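Long-range contact in kinesin-like protein KIF19 (Mus musculus, PDB 5GSZ), which walks toward microtubule plus ends as an ATP-driven kinesin-8 motor and depolymerizes microtubules at ciliary tips, thereby regulating the length of motile cilia: residues Val146-Leu151 / Ile184-Ser188. Residues are numbered along the deposited sequence; the frame is centred on the assembly and turned at random.
Sequences VSMSYL and ITEVS
Met148 and Val187 pair through both their backbone amides and carbonyls, forming a single antiparallel bridge between the strand 142-154 and the loop that precedes the helix 192-203. Val187 N gives the straighter bond, 3.1 Å to Met148 O with 168° at the hydrogen, whereas Met148 N reaches Val187 O along a more bent path of 148°. Each of the two carbonyl oxygens also receives a CA-H contact from a neighbouring residue: Ser147 CA approaches Val187 O at 3.3 Å, and Glu186 CA approaches Met148 O.

Beyond this bridge, backbone pairing gives way to serine hydroxyls, one from each segment. Ser149 OG donates to Thr185 O at 2.8 Å; the hydroxyl stands beside its own backbone N (chi1 -63°) and meets an oxygen that the loop turns toward the strand. At the other end Ser188 OG donates to Val146 O at 3.0 Å, lying in the plane of that carbonyl. Four main-chain oxygens thus find donors across the contact. The hydroxyl of Thr185 is held elsewhere, by Asp160.

Apolar contacts flank the polar ones. The Met148 and Val187 side chains run side by side, CG to CB 3.9 Å, while the extended Ile184 brings its terminal CD1 to 3.6 Å from Ser149 CB and 3.7 Å from Leu151 CB.

The loop runs antiparallel alongside the strand 142-154 in the central sheet of the kinesin motor domain without becoming a regular strand. Ser147, Ser149 and Leu151 hydrogen-bond through their backbones to the strand 220-232 on the far edge; on the loop's own edge, Tyr150 makes a backbone hydrogen bond to Leu161, just past the strand 157-160. Helices 123-136 and 192-203 pack on Met148 through Leu128 and Leu199, and Leu198 of the latter also touches Val187.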
loop_
_atom_site.group_PDB
_atom_site.type_symbol
_atom_site.label_atom_id
_atom_site.label_comp_id
_atom_site.label_asym_id
_atom_site.label_seq_id
_atom_site.Cartn_x
_atom_site.Cartn_y
_atom_site.Cartn_z
ATOM N N VAL A 146 -13.919 7.862 15.492
ATOM C CA VAL A 146 -13.313 7.423 14.244
ATOM C C VAL A 146 -13.337 8.574 13.259
ATOM O O VAL A 146 -14.406 9.127 12.983
ATOM C CB VAL A 146 -14.050 6.221 13.640
ATOM C CG1 VAL A 146 -13.293 5.723 12.435
ATOM C CG2 VAL A 146 -14.231 5.149 14.655
ATOM N N SER A 147 -12.170 8.914 12.715
ATOM C CA SER A 147 -12.070 9.810 11.572
ATOM C C SER A 147 -11.184 9.180 10.503
ATOM O O SER A 147 -10.284 8.393 10.811
ATOM C CB SER A 147 -11.506 11.161 11.983
ATOM O OG SER A 147 -10.198 10.992 12.497
ATOM N N MET A 148 -11.448 9.528 9.239
ATOM C CA MET A 148 -10.593 9.100 8.135
ATOM C C MET A 148 -10.303 10.263 7.206
ATOM O O MET A 148 -11.126 11.161 7.029
ATOM C CB MET A 148 -11.201 7.974 7.306
ATOM C CG MET A 148 -12.506 8.343 6.688
ATOM S SD MET A 148 -13.119 7.067 5.587
ATOM C CE MET A 148 -12.624 7.696 3.991
ATOM N N SER A 149 -9.123 10.230 6.605
ATOM C CA SER A 149 -8.733 11.207 5.606
ATOM C C SER A 149 -8.197 10.475 4.395
ATOM O O SER A 149 -7.825 9.304 4.473
ATOM C CB SER A 149 -7.682 12.166 6.134
ATOM O OG SER A 149 -8.207 12.903 7.206
ATOM N N TYR A 150 -8.131 11.187 3.276
ATOM C CA TYR A 150 -7.693 10.578 2.021
ATOM C C TYR A 150 -6.929 11.633 1.235
ATOM O O TYR A 150 -7.528 12.588 0.740
ATOM C CB TYR A 150 -8.893 10.050 1.247
ATOM C CG TYR A 150 -8.578 9.162 0.085
ATOM C CD1 TYR A 150 -7.629 8.160 0.185
ATOM C CD2 TYR A 150 -9.283 9.289 -1.115
ATOM C CE1 TYR A 150 -7.353 7.313 -0.915
ATOM C CE2 TYR A 150 -9.034 8.449 -2.198
ATOM C CZ TYR A 150 -8.075 7.470 -2.093
ATOM O OH TYR A 150 -7.833 6.661 -3.163
ATOM N N LEU A 151 -5.616 11.465 1.121
ATOM C CA LEU A 151 -4.754 12.504 0.577
ATOM C C LEU A 151 -3.892 11.940 -0.552
ATOM O O LEU A 151 -3.744 10.721 -0.701
ATOM C CB LEU A 151 -3.885 13.106 1.689
ATOM C CG LEU A 151 -2.943 12.107 2.353
ATOM C CD1 LEU A 151 -1.491 12.435 2.068
ATOM C CD2 LEU A 151 -3.222 12.015 3.824
ATOM N N ILE A 184 -6.731 18.948 6.749
ATOM C CA ILE A 184 -7.363 17.982 5.861
ATOM C C ILE A 184 -8.746 17.599 6.385
ATOM O O ILE A 184 -8.986 17.500 7.592
ATOM C CB ILE A 184 -6.446 16.751 5.676
ATOM C CG1 ILE A 184 -7.011 15.789 4.631
ATOM C CG2 ILE A 184 -6.210 16.035 7.006
ATOM C CD1 ILE A 184 -6.045 14.711 4.241
ATOM N N THR A 185 -9.661 17.381 5.447
ATOM C CA THR A 185 -11.005 16.904 5.733
ATOM C C THR A 185 -11.003 15.592 6.522
ATOM O O THR A 185 -10.132 14.736 6.352
ATOM C CB THR A 185 -11.733 16.718 4.412
ATOM O OG1 THR A 185 -11.695 17.957 3.702
ATOM C CG2 THR A 185 -13.169 16.275 4.617
ATOM N N GLU A 186 -12.014 15.427 7.378
ATOM C CA GLU A 186 -12.151 14.236 8.210
ATOM C C GLU A 186 -13.592 13.759 8.201
ATOM O O GLU A 186 -14.478 14.467 8.679
ATOM C CB GLU A 186 -11.700 14.524 9.635
ATOM C CG GLU A 186 -10.228 14.803 9.719
ATOM C CD GLU A 186 -9.829 15.237 11.086
ATOM O OE1 GLU A 186 -10.734 15.522 11.897
ATOM O OE2 GLU A 186 -8.615 15.294 11.354
ATOM N N VAL A 187 -13.808 12.544 7.689
ATOM C CA VAL A 187 -15.113 11.907 7.549
ATOM C C VAL A 187 -15.352 10.965 8.729
ATOM O O VAL A 187 -14.405 10.476 9.358
ATOM C CB VAL A 187 -15.163 11.159 6.196
ATOM C CG1 VAL A 187 -16.459 10.363 6.022
ATOM C CG2 VAL A 187 -14.993 12.142 5.061
ATOM N N SER A 188 -16.641 10.722 9.053
ATOM C CA SER A 188 -17.014 9.800 10.125
ATOM C C SER A 188 -18.234 8.940 9.801
ATOM O O SER A 188 -18.767 8.290 10.715
ATOM C CB SER A 188 -17.296 10.561 11.423
ATOM O OG SER A 188 -16.175 11.307 11.836
#